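Local coordinates for putative membrane anchored protein (Corynebacterium diphtheriae, PDB 3LSO) that is of unknown function but probably forms the elongated, all-beta part of a membrane-anchored bacterial protein, held at the cell surface, at residues 433-437 against 438-442; 371-374 against 375-379; 380-383 against 384-387; 58-61 against 62-65; 363-367 against 368-372. One frame throughout, in Å; residues are numbered along the deposited sequence.

Interaction 1 of 5, residues 433-437 against 438-442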
loop_
_atom_site.group_PDB
_atom_site.type_symbol
_atom_site.label_atom_id
_atom_site.label_comp_id
_atom_site.label_asym_id
_atom_site.label_seq_id
_atom_site.Cartn_x
_atom_site.Cartn_y
_atom_site.Cartn_z
ATOM N N VAL B 433 25.054 -29.742 -3.153
ATOM C CA VAL B 433 24.760 -30.820 -2.217
ATOM C C VAL B 433 24.756 -32.159 -2.912
ATOM O O VAL B 433 24.336 -32.274 -4.060
ATOM C CB VAL B 433 23.413 -30.641 -1.520
ATOM C CG1 VAL B 433 23.421 -29.384 -0.770
ATOM C CG2 VAL B 433 22.309 -30.555 -2.540
ATOM N N TYR B 434 25.213 -33.174 -2.197
ATOM C CA TYR B 434 25.121 -34.542 -2.667
ATOM C C TYR B 434 24.718 -35.263 -1.402
ATOM O O TYR B 434 25.486 -35.241 -0.413
ATOM C CB TYR B 434 26.485 -35.024 -3.182
ATOM C CG TYR B 434 26.583 -36.483 -3.521
ATOM C CD1 TYR B 434 25.519 -37.158 -4.153
ATOM C CD2 TYR B 434 27.749 -37.205 -3.239
ATOM C CE1 TYR B 434 25.612 -38.524 -4.465
ATOM C CE2 TYR B 434 27.860 -38.581 -3.559
ATOM C CZ TYR B 434 26.785 -39.212 -4.162
ATOM O OH TYR B 434 26.877 -40.520 -4.493
ATOM N N LYS B 435 23.516 -35.863 -1.421
ATOM C CA LYS B 435 22.890 -36.400 -0.209
ATOM C C LYS B 435 21.870 -37.448 -0.554
ATOM O O LYS B 435 21.498 -37.578 -1.727
ATOM C CB LYS B 435 22.201 -35.273 0.563
ATOM C CG LYS B 435 20.981 -34.675 -0.125
ATOM C CD LYS B 435 20.594 -33.359 0.499
ATOM C CE LYS B 435 19.268 -32.883 -0.067
ATOM N NZ LYS B 435 18.759 -31.683 0.649
ATOM N N TYR B 436 21.388 -38.153 0.471
ATOM C CA TYR B 436 20.350 -39.196 0.345
ATOM C C TYR B 436 20.874 -40.542 -0.117
ATOM O O TYR B 436 21.832 -40.601 -0.907
ATOM C CB TYR B 436 19.202 -38.803 -0.594
ATOM C CG TYR B 436 18.433 -37.592 -0.162
ATOM C CD1 TYR B 436 18.580 -37.070 1.123
ATOM C CD2 TYR B 436 17.546 -36.971 -1.034
ATOM C CE1 TYR B 436 17.876 -35.951 1.517
ATOM C CE2 TYR B 436 16.811 -35.859 -0.649
ATOM C CZ TYR B 436 16.985 -35.348 0.632
ATOM O OH TYR B 436 16.272 -34.241 1.033
ATOM N N SER B 437 20.232 -41.599 0.407
ATOM C CA SER B 437 20.325 -42.982 -0.054
ATOM C C SER B 437 20.063 -43.047 -1.555
ATOM O O SER B 437 20.928 -43.462 -2.312
ATOM C CB SER B 437 19.242 -43.784 0.686
ATOM O OG SER B 437 19.587 -45.138 0.944
ATOM N N ASN B 438 18.847 -42.700 -1.982
ATOM C CA ASN B 438 18.543 -42.518 -3.401
ATOM C C ASN B 438 19.116 -41.154 -3.695
ATOM O O ASN B 438 18.438 -40.128 -3.494
ATOM C CB ASN B 438 17.037 -42.557 -3.677
ATOM C CG ASN B 438 16.708 -42.870 -5.150
ATOM O OD1 ASN B 438 17.314 -42.309 -6.057
ATOM N ND2 ASN B 438 15.727 -43.780 -5.392
ATOM N N SER B 439 20.362 -41.138 -4.153
ATOM C CA SER B 439 21.224 -39.964 -3.967
ATOM C C SER B 439 20.985 -38.813 -4.952
ATOM O O SER B 439 21.097 -38.998 -6.162
ATOM C CB SER B 439 22.688 -40.386 -4.036
ATOM O OG SER B 439 23.063 -40.718 -5.354
ATOM N N LEU B 440 20.677 -37.624 -4.462
ATOM C CA LEU B 440 20.563 -36.522 -5.389
ATOM C C LEU B 440 21.770 -35.587 -5.349
ATOM O O LEU B 440 22.541 -35.578 -4.391
ATOM C CB LEU B 440 19.246 -35.760 -5.194
ATOM C CG LEU B 440 18.961 -34.803 -4.031
ATOM C CD1 LEU B 440 19.777 -33.514 -4.095
ATOM C CD2 LEU B 440 17.478 -34.466 -4.010
ATOM N N LYS B 441 21.917 -34.803 -6.403
ATOM C CA LYS B 441 22.979 -33.830 -6.529
ATOM C C LYS B 441 22.300 -32.556 -7.001
ATOM O O LYS B 441 21.480 -32.589 -7.933
ATOM C CB LYS B 441 24.027 -34.295 -7.563
ATOM C CG LYS B 441 24.666 -35.675 -7.290
ATOM C CD LYS B 441 24.973 -36.455 -8.574
ATOM C CE LYS B 441 25.231 -37.922 -8.262
ATOM N NZ LYS B 441 26.251 -38.544 -9.147
ATOM N N ASP B 442 22.621 -31.435 -6.372
ATOM C CA ASP B 442 21.922 -30.201 -6.667
ATOM C C ASP B 442 22.788 -28.971 -6.368
ATOM O O ASP B 442 23.677 -29.014 -5.486
ATOM C CB ASP B 442 20.656 -30.165 -5.826
ATOM C CG ASP B 442 19.591 -29.224 -6.382
ATOM O OD1 ASP B 442 19.869 -28.517 -7.397
ATOM O OD2 ASP B 442 18.461 -29.220 -5.781
#
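N438 turns its carbonyl O back over the hairpin loop onto Y436, whose CB lies 3.3 Å from N438 O, near the plane of the tyrosine ring. S439 follows. Its OG comes to the edge of the Y434 ring, in the ring plane, 3.5 Å from Y434 CE1, while its CA-H makes a contact with K435 O. L440 closes the four-residue loop 436-439 by pairing with K435 in both directions, with L440 N to K435 O at 2.9 Å and K435 N to L440 O at 3.1 Å. Its CG stands between the backbone N and carbonyl carbon (chi1 75°), and its two methyls spread to different partners: CD2 meets Y436 CE2 at 3.7 Å and CD1 faces V433 CG2. On the other face K441 runs beside Y434, its CG 3.6 Å from Y434 CD1. Its NZ goes on to P380 O. D442 pairs with V433, D442 O taking V433 N at 2.8 Å, and its carboxylate reaches the backbone N of K292. The hairpin of strands 425-435 and 440-453 lies beside strand 335-343, whose Y338 meets the Y434 ring; K435 NZ makes salt bridges with D295 and D297, and Y436 OH hydrogen-bonds D297.

Interaction 2 of 5, residues 371-374 against 375-379; sequences SSPG and SGYYD
P373 lies over one face of the Y377 ring in a compact pair of turns, an ST turn at S372 running into a type II beta turn from G374 to Y377. The proline CG sits above the ring centre, 3.6 Å from the Y377 centroid and 14° off the ring normal, a CH-pi contact over the face. P373 CD reaches back toward Y377 CB, and P373 CB lies above the CD1-CE1 side of the ring. The two side chains cross obliquely. Y377 achieves this pose by setting CG beside its backbone N, opposite the carbonyl carbon (chi1 -72°), and by standing its ring upright on CB (chi2 87°), which brings a flat face round to the proline while the CD1 edge passes G374. Y377 N donates to G374 O at 3.2 Å from above the carbonyl plane, and Y377 CD1 lies 3.3 Å from that same G374 O. Two glycines take backbone angles that favour glycine: G374, the first residue of the turn, is extended with positive phi, and G376 has the positive phi of the third position. S375, between them, is on the surface. Beyond the pair, K362 of strand 361-366 touches both P373 and Y377, and the Y377 ring also packs on D399 and Y402, so this surface loop packs on strand 361-366 and on the loop after strand 394-398. The ST turn is drawn by S372, whose OG accepts from G374 N at 2.9 Å.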
loop_
_atom_site.group_PDB
_atom_site.type_symbol
_atom_site.label_atom_id
_atom_site.label_comp_id
_atom_site.label_asym_id
_atom_site.label_seq_id
_atom_site.Cartn_x
_atom_site.Cartn_y
_atom_site.Cartn_z
ATOM N N SER B 371 38.612 -35.863 -5.667
ATOM C CA SER B 371 39.785 -36.732 -5.395
ATOM C C SER B 371 39.515 -37.511 -4.137
ATOM O O SER B 371 39.514 -36.930 -3.056
ATOM C CB SER B 371 41.059 -35.926 -5.167
ATOM O OG SER B 371 41.236 -34.944 -6.159
ATOM N N SER B 372 39.278 -38.811 -4.249
ATOM C CA SER B 372 38.880 -39.557 -3.074
ATOM C C SER B 372 39.880 -39.369 -1.941
ATOM O O SER B 372 41.060 -39.681 -2.086
ATOM C CB SER B 372 38.716 -41.041 -3.385
ATOM O OG SER B 372 38.936 -41.805 -2.210
ATOM N N PRO B 373 39.412 -38.854 -0.807
ATOM C CA PRO B 373 40.241 -38.886 0.411
ATOM C C PRO B 373 40.346 -40.275 1.062
ATOM O O PRO B 373 41.063 -40.425 2.062
ATOM C CB PRO B 373 39.540 -37.922 1.368
ATOM C CG PRO B 373 38.229 -37.592 0.745
ATOM C CD PRO B 373 38.190 -38.052 -0.673
ATOM N N GLY B 374 39.654 -41.278 0.525
ATOM C CA GLY B 374 39.818 -42.638 1.037
ATOM C C GLY B 374 38.602 -43.480 0.745
ATOM O O GLY B 374 37.612 -42.979 0.221
ATOM N N SER B 375 38.658 -44.769 1.068
ATOM C CA SER B 375 37.495 -45.639 0.883
ATOM C C SER B 375 36.372 -45.062 1.678
ATOM O O SER B 375 36.587 -44.388 2.701
ATOM C CB SER B 375 37.757 -47.026 1.425
ATOM O OG SER B 375 38.968 -47.529 0.914
ATOM N N GLY B 376 35.164 -45.304 1.216
ATOM C CA GLY B 376 34.055 -44.796 1.958
ATOM C C GLY B 376 33.832 -43.313 1.823
ATOM O O GLY B 376 33.029 -42.785 2.557
ATOM N N TYR B 377 34.514 -42.622 0.911
ATOM C CA TYR B 377 34.051 -41.294 0.507
ATOM C C TYR B 377 33.410 -41.460 -0.837
ATOM O O TYR B 377 33.988 -42.101 -1.712
ATOM C CB TYR B 377 35.185 -40.270 0.419
ATOM C CG TYR B 377 35.713 -39.855 1.770
ATOM C CD1 TYR B 377 36.716 -40.598 2.385
ATOM C CD2 TYR B 377 35.218 -38.748 2.446
ATOM C CE1 TYR B 377 37.218 -40.272 3.618
ATOM C CE2 TYR B 377 35.736 -38.405 3.715
ATOM C CZ TYR B 377 36.743 -39.186 4.281
ATOM O OH TYR B 377 37.317 -38.931 5.506
ATOM N N TYR B 378 32.222 -40.895 -1.015
ATOM C CA TYR B 378 31.476 -41.115 -2.257
ATOM C C TYR B 378 31.652 -39.998 -3.279
ATOM O O TYR B 378 31.403 -38.844 -2.984
ATOM C CB TYR B 378 29.973 -41.309 -1.996
ATOM C CG TYR B 378 29.564 -42.419 -1.040
ATOM C CD1 TYR B 378 30.284 -43.607 -0.951
ATOM C CD2 TYR B 378 28.421 -42.281 -0.254
ATOM C CE1 TYR B 378 29.903 -44.598 -0.098
ATOM C CE2 TYR B 378 28.014 -43.301 0.612
ATOM C CZ TYR B 378 28.768 -44.439 0.681
ATOM O OH TYR B 378 28.391 -45.429 1.544
ATOM N N ASP B 379 32.033 -40.380 -4.491
ATOM C CA ASP B 379 32.255 -39.468 -5.610
ATOM C C ASP B 379 30.905 -38.932 -6.100
ATOM O O ASP B 379 30.057 -39.723 -6.554
ATOM C CB ASP B 379 32.957 -40.267 -6.731
ATOM C CG ASP B 379 33.506 -39.404 -7.861
ATOM O OD1 ASP B 379 33.046 -38.260 -8.058
ATOM O OD2 ASP B 379 34.412 -39.893 -8.574
#

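Interaction 3 of 5, residues 380-383 against 384-387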
loop_
_atom_site.group_PDB
_atom_site.type_symbol
_atom_site.label_atom_id
_atom_site.label_comp_id
_atom_site.label_asym_id
_atom_site.label_seq_id
_atom_site.Cartn_x
_atom_site.Cartn_y
_atom_site.Cartn_z
ATOM N N PRO B 380 30.682 -37.604 -6.023
ATOM C CA PRO B 380 29.431 -37.030 -6.480
ATOM C C PRO B 380 29.332 -37.028 -7.990
ATOM O O PRO B 380 28.264 -36.809 -8.537
ATOM C CB PRO B 380 29.516 -35.600 -5.990
ATOM C CG PRO B 380 30.922 -35.311 -6.005
ATOM C CD PRO B 380 31.567 -36.564 -5.495
ATOM N N GLU B 381 30.445 -37.259 -8.660
ATOM C CA GLU B 381 30.447 -37.397 -10.111
ATOM C C GLU B 381 29.681 -36.279 -10.812
ATOM O O GLU B 381 28.736 -36.538 -11.590
ATOM C CB GLU B 381 29.926 -38.761 -10.525
ATOM C CG GLU B 381 30.946 -39.850 -10.311
ATOM C CD GLU B 381 30.390 -41.236 -10.577
ATOM O OE1 GLU B 381 29.153 -41.388 -10.704
ATOM O OE2 GLU B 381 31.201 -42.182 -10.644
ATOM N N TRP B 382 30.127 -35.052 -10.526
ATOM C CA TRP B 382 29.551 -33.828 -11.054
ATOM C C TRP B 382 29.757 -33.735 -12.536
ATOM O O TRP B 382 29.016 -33.036 -13.197
ATOM C CB TRP B 382 30.213 -32.602 -10.435
ATOM C CG TRP B 382 29.905 -32.333 -8.987
ATOM C CD1 TRP B 382 30.753 -32.475 -7.940
ATOM C CD2 TRP B 382 28.669 -31.879 -8.446
ATOM N NE1 TRP B 382 30.133 -32.142 -6.773
ATOM C CE2 TRP B 382 28.847 -31.761 -7.055
ATOM C CE3 TRP B 382 27.420 -31.561 -9.002
ATOM C CZ2 TRP B 382 27.822 -31.318 -6.198
ATOM C CZ3 TRP B 382 26.409 -31.123 -8.166
ATOM C CH2 TRP B 382 26.615 -31.003 -6.771
ATOM N N LYS B 383 30.764 -34.431 -13.058
ATOM C CA LYS B 383 31.122 -34.336 -14.460
ATOM C C LYS B 383 30.046 -34.963 -15.319
ATOM O O LYS B 383 30.091 -34.872 -16.549
ATOM C CB LYS B 383 32.474 -35.016 -14.721
ATOM C CG LYS B 383 32.394 -36.542 -14.865
ATOM C CD LYS B 383 33.606 -37.281 -14.338
ATOM C CE LYS B 383 33.363 -38.790 -14.393
ATOM N NZ LYS B 383 34.522 -39.616 -13.901
ATOM N N ASN B 384 29.086 -35.625 -14.697
ATOM C CA ASN B 384 28.015 -36.251 -15.480
ATOM C C ASN B 384 26.697 -35.563 -15.242
ATOM O O ASN B 384 25.670 -36.010 -15.771
ATOM C CB ASN B 384 27.833 -37.741 -15.159
ATOM C CG ASN B 384 29.084 -38.548 -15.356
ATOM O OD1 ASN B 384 29.890 -38.309 -16.267
ATOM N ND2 ASN B 384 29.248 -39.542 -14.502
ATOM N N GLU B 385 26.720 -34.518 -14.411
ATOM C CA GLU B 385 25.550 -33.681 -14.195
ATOM C C GLU B 385 25.545 -32.652 -15.282
ATOM O O GLU B 385 26.600 -32.289 -15.799
ATOM C CB GLU B 385 25.617 -32.986 -12.852
ATOM C CG GLU B 385 25.679 -33.928 -11.701
ATOM C CD GLU B 385 24.499 -34.874 -11.665
ATOM O OE1 GLU B 385 23.369 -34.387 -11.435
ATOM O OE2 GLU B 385 24.707 -36.103 -11.859
ATOM N N SER B 386 24.366 -32.177 -15.645
ATOM C CA SER B 386 24.298 -31.206 -16.717
ATOM C C SER B 386 24.659 -29.820 -16.199
ATOM O O SER B 386 25.268 -29.029 -16.906
ATOM C CB SER B 386 22.934 -31.207 -17.394
ATOM O OG SER B 386 22.001 -30.512 -16.599
ATOM N N LYS B 387 24.305 -29.528 -14.961
ATOM C CA LYS B 387 24.721 -28.264 -14.418
ATOM C C LYS B 387 25.785 -28.533 -13.385
ATOM O O LYS B 387 25.495 -29.210 -12.403
ATOM C CB LYS B 387 23.533 -27.533 -13.806
ATOM C CG LYS B 387 23.626 -26.014 -13.987
ATOM C CD LYS B 387 22.299 -25.301 -13.686
ATOM C CE LYS B 387 21.118 -25.796 -14.555
ATOM N NZ LYS B 387 19.804 -25.319 -13.997
#
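W382 and E385 meet first through the backbone, where E385 N donates to W382 O at 3.0 Å. E385 CB rests 3.4 Å from W382 O as well. The side chains follow: E385 CG, set beside its own backbone N, comes up to W382 CE3 at 4.0 Å, obliquely to the indole. There the glutamate bends (chi2 -58°), and the carboxylate plane stands nearly upright to the ring. One residue back, N384 N donates to E381 O at 3.3 Å. In both bonds the donor lies well above the carbonyl plane, as these two consecutive i to i+3 bonds wind a short 3-10 turn in the loop between strands 369-370 and 394-398. Alongside it K383 and N384 run in the same direction, K383 CG against N384 OD1 at 3.4 Å. E381 enters the turn with positive phi (48°), bending the chain out of P380. The proline in turn covers a face of the indole, its CB 3.6 Å above the W382 plane and toward the rim. Farther out, W382 NE1 donates to E339 OE1, and the W382 side chain also touches T365, P389 and S368. K441 NZ bonds P380 O and forms a long, weak ion pair with E385 OE2.

Interaction 4 of 5, residues 58-61 against 62-65; sequences SVKA and GTGF
V59 presses over one face of the F65 ring across a tight link between two strands, a type II beta turn from K60 to T63 in the N-terminal DIP2116-like domain, a member of the E-set (immunoglobulin-like) clan. From its CB, 4.1 Å from F65 CD2, the valine forks onto the phenylalanine. CG1, beside the V59 backbone N, meets the root of the side chain, 3.8 Å from F65 CB. CG2 reaches further across, 3.7 Å from F65 CE2, and its hydrogens meet the ring in a CH-pi contact, with CG2 3.9 Å from the F65 centroid and 23° off the normal, toward the rim of the ring. F65 offers this face because its CG sits between the backbone N and the carbonyl carbon (chi1 63°) and the ring stands upright on CB. The two side chains cross at about a right angle. The turn itself is closed by T63 N donating to K60 O at 3.0 Å, with G62 taking the positive phi (81°) of the third position. V59 also packs on V187 of strand 185-190, which pairs with strand 58-60, while F65 pairs through its backbone with L144. At the turn, G62 O accepts a hydrogen bond from K218 NZ, and T63 OG1 takes a weak bond from it while lying 3.7 Å from K60 CG.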
loop_
_atom_site.group_PDB
_atom_site.type_symbol
_atom_site.label_atom_id
_atom_site.label_comp_id
_atom_site.label_asym_id
_atom_site.label_seq_id
_atom_site.Cartn_x
_atom_site.Cartn_y
_atom_site.Cartn_z
ATOM N N SER B 58 -12.536 8.314 8.242
ATOM C CA SER B 58 -11.858 8.672 7.010
ATOM C C SER B 58 -12.592 8.176 5.765
ATOM O O SER B 58 -13.292 7.163 5.791
ATOM C CB SER B 58 -10.420 8.143 7.019
ATOM O OG SER B 58 -10.384 6.777 6.657
ATOM N N VAL B 59 -12.417 8.911 4.675
ATOM C CA VAL B 59 -12.894 8.500 3.362
ATOM C C VAL B 59 -11.904 8.970 2.330
ATOM O O VAL B 59 -10.978 9.722 2.649
ATOM C CB VAL B 59 -14.244 9.133 3.006
ATOM C CG1 VAL B 59 -15.403 8.300 3.560
ATOM C CG2 VAL B 59 -14.297 10.599 3.444
ATOM N N LYS B 60 -12.118 8.549 1.088
ATOM C CA LYS B 60 -11.243 8.962 -0.002
ATOM C C LYS B 60 -11.897 9.994 -0.922
ATOM O O LYS B 60 -13.117 9.984 -1.124
ATOM C CB LYS B 60 -10.719 7.748 -0.772
ATOM C CG LYS B 60 -11.646 6.545 -0.717
ATOM C CD LYS B 60 -10.901 5.234 -0.969
ATOM C CE LYS B 60 -10.373 4.606 0.324
ATOM N NZ LYS B 60 -10.017 3.180 0.121
ATOM N N ALA B 61 -11.071 10.898 -1.444
ATOM C CA ALA B 61 -11.513 11.917 -2.382
ATOM C C ALA B 61 -12.282 11.278 -3.526
ATOM O O ALA B 61 -11.882 10.239 -4.063
ATOM C CB ALA B 61 -10.334 12.707 -2.908
ATOM N N GLY B 62 -13.402 11.893 -3.878
ATOM C CA GLY B 62 -14.206 11.423 -4.994
ATOM C C GLY B 62 -15.114 10.247 -4.660
ATOM O O GLY B 62 -15.886 9.799 -5.520
ATOM N N THR B 63 -15.025 9.742 -3.426
ATOM C CA THR B 63 -15.946 8.703 -2.946
ATOM C C THR B 63 -17.040 9.313 -2.071
ATOM O O THR B 63 -16.755 10.004 -1.090
ATOM C CB THR B 63 -15.210 7.556 -2.194
ATOM O OG1 THR B 63 -14.479 6.756 -3.136
ATOM C CG2 THR B 63 -16.185 6.650 -1.443
ATOM N N GLY B 64 -18.290 9.054 -2.454
ATOM C CA GLY B 64 -19.451 9.470 -1.695
ATOM C C GLY B 64 -19.515 8.829 -0.326
ATOM O O GLY B 64 -19.045 7.709 -0.132
ATOM N N PHE B 65 -20.094 9.559 0.627
ATOM C CA PHE B 65 -20.284 9.076 1.999
ATOM C C PHE B 65 -21.411 9.833 2.702
ATOM O O PHE B 65 -21.806 10.907 2.267
ATOM C CB PHE B 65 -18.976 9.172 2.802
ATOM C CG PHE B 65 -18.467 10.580 2.977
ATOM C CD1 PHE B 65 -18.796 11.316 4.120
ATOM C CD2 PHE B 65 -17.661 11.172 2.001
ATOM C CE1 PHE B 65 -18.327 12.607 4.292
ATOM C CE2 PHE B 65 -17.193 12.468 2.158
ATOM C CZ PHE B 65 -17.519 13.186 3.304
#

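Interaction 5 of 5, residues 363-367 against 368-372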
loop_
_atom_site.group_PDB
_atom_site.type_symbol
_atom_site.label_atom_id
_atom_site.label_comp_id
_atom_site.label_asym_id
_atom_site.label_seq_id
_atom_site.Cartn_x
_atom_site.Cartn_y
_atom_site.Cartn_z
ATOM N N LEU B 363 38.238 -31.934 2.332
ATOM C CA LEU B 363 37.911 -31.204 1.128
ATOM C C LEU B 363 38.164 -32.101 -0.041
ATOM O O LEU B 363 39.281 -32.165 -0.524
ATOM C CB LEU B 363 38.789 -29.966 0.970
ATOM C CG LEU B 363 38.322 -28.891 -0.014
ATOM C CD1 LEU B 363 39.130 -27.645 0.276
ATOM C CD2 LEU B 363 38.414 -29.294 -1.491
ATOM N N ALA B 364 37.130 -32.756 -0.526
ATOM C CA ALA B 364 37.290 -33.741 -1.574
ATOM C C ALA B 364 37.150 -33.170 -2.976
ATOM O O ALA B 364 37.830 -33.620 -3.882
ATOM C CB ALA B 364 36.291 -34.839 -1.379
ATOM N N THR B 365 36.237 -32.224 -3.165
ATOM C CA THR B 365 35.974 -31.696 -4.498
ATOM C C THR B 365 36.424 -30.234 -4.718
ATOM O O THR B 365 36.086 -29.316 -3.921
ATOM C CB THR B 365 34.529 -31.827 -4.808
ATOM O OG1 THR B 365 34.242 -33.212 -4.861
ATOM C CG2 THR B 365 34.226 -31.251 -6.160
ATOM N N THR B 366 37.189 -30.029 -5.787
ATOM C CA THR B 366 37.625 -28.716 -6.153
ATOM C C THR B 366 37.116 -28.521 -7.567
ATOM O O THR B 366 37.408 -29.334 -8.448
ATOM C CB THR B 366 39.152 -28.644 -6.147
ATOM O OG1 THR B 366 39.653 -29.082 -4.869
ATOM C CG2 THR B 366 39.617 -27.233 -6.473
ATOM N N GLY B 367 36.367 -27.447 -7.793
ATOM C CA GLY B 367 35.696 -27.270 -9.062
ATOM C C GLY B 367 34.687 -28.384 -9.179
ATOM O O GLY B 367 33.821 -28.542 -8.331
ATOM N N SER B 368 34.780 -29.189 -10.215
ATOM C CA SER B 368 33.831 -30.290 -10.338
ATOM C C SER B 368 34.582 -31.603 -10.290
ATOM O O SER B 368 34.026 -32.655 -10.580
ATOM C CB SER B 368 33.088 -30.172 -11.648
ATOM O OG SER B 368 34.018 -30.271 -12.677
ATOM N N VAL B 369 35.846 -31.512 -9.904
ATOM C CA VAL B 369 36.759 -32.621 -9.866
ATOM C C VAL B 369 36.902 -33.148 -8.451
ATOM O O VAL B 369 37.254 -32.385 -7.537
ATOM C CB VAL B 369 38.115 -32.172 -10.425
ATOM C CG1 VAL B 369 39.214 -33.272 -10.269
ATOM C CG2 VAL B 369 37.917 -31.747 -11.888
ATOM N N PHE B 370 36.622 -34.445 -8.292
ATOM C CA PHE B 370 36.658 -35.129 -7.001
ATOM C C PHE B 370 37.959 -35.921 -6.836
ATOM O O PHE B 370 38.374 -36.578 -7.774
ATOM C CB PHE B 370 35.468 -36.065 -6.947
ATOM C CG PHE B 370 35.459 -37.014 -5.764
ATOM C CD1 PHE B 370 34.915 -36.626 -4.530
ATOM C CD2 PHE B 370 35.937 -38.319 -5.892
ATOM C CE1 PHE B 370 34.863 -37.518 -3.476
ATOM C CE2 PHE B 370 35.890 -39.187 -4.843
ATOM C CZ PHE B 370 35.338 -38.792 -3.633
ATOM N N SER B 371 38.612 -35.863 -5.667
ATOM C CA SER B 371 39.785 -36.732 -5.395
ATOM C C SER B 371 39.515 -37.511 -4.137
ATOM O O SER B 371 39.514 -36.930 -3.056
ATOM C CB SER B 371 41.059 -35.926 -5.167
ATOM O OG SER B 371 41.236 -34.944 -6.159
ATOM N N SER B 372 39.278 -38.811 -4.249
ATOM C CA SER B 372 38.880 -39.557 -3.074
ATOM C C SER B 372 39.880 -39.369 -1.941
ATOM O O SER B 372 41.060 -39.681 -2.086
ATOM C CB SER B 372 38.716 -41.041 -3.385
ATOM O OG SER B 372 38.936 -41.805 -2.210
#
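A364 and T365 carry the packed face of a short beta hairpin, strand 361-366 turning into 369-370 through a type II' turn from T366 to V369, and both meet the F370 side chain. F370 has its CG opposite the backbone N (chi1 171°), which swings the ring toward the strand it pairs with. T365 OG1 comes to the ring edge, in its plane, 3.5 Å from F370 CD1, and A364 CB lies obliquely against the same side at 3.7 Å from F370 CE1. The hydroxyl is not idle there, for T365 OG1 is bonded to E339 OE2. P380 and D379 also touch the F370 ring, making this the well-filled face. The opposite face is looser: T366 and V369 stand on the surface, V369 CB approaching only the T366 backbone, 3.5 Å from T366 O. G367 takes the second position of the turn, where its positive phi (65°) favours glycine, with S368 at the third. T366 N to V369 O at 2.9 Å and V369 N to T366 O at 3.1 Å close it. Farther along, A364 and T365 both face G395 of strand 394-398, a classic beta bulge on the far edge of strand 361-366. At A364, itself part of the bulge, the hairpin still bonds across: S371 N donates to A364 O at 3.0 Å.

From the N terminus, interaction 4 comes first and stands apart, closing its turn between strands 58-60 and 64-77 in the N-terminal domain, its centre about 59 to 72 Å from the centres of the other four. Those follow in series near the far end of the chain. Interaction 5 closes the hairpin 361-370, and interaction 2 starts on its shared serines S371 and S372, turning the chain so that D379 and Y378 lie on F370. Interaction 3 continues directly, setting P380 and W382 against interaction 5. Interaction 1 closes the hairpin 425-453, and its K441 and Y434 meet P380. None nest or cross; loop 371-393 bridges the two hairpins.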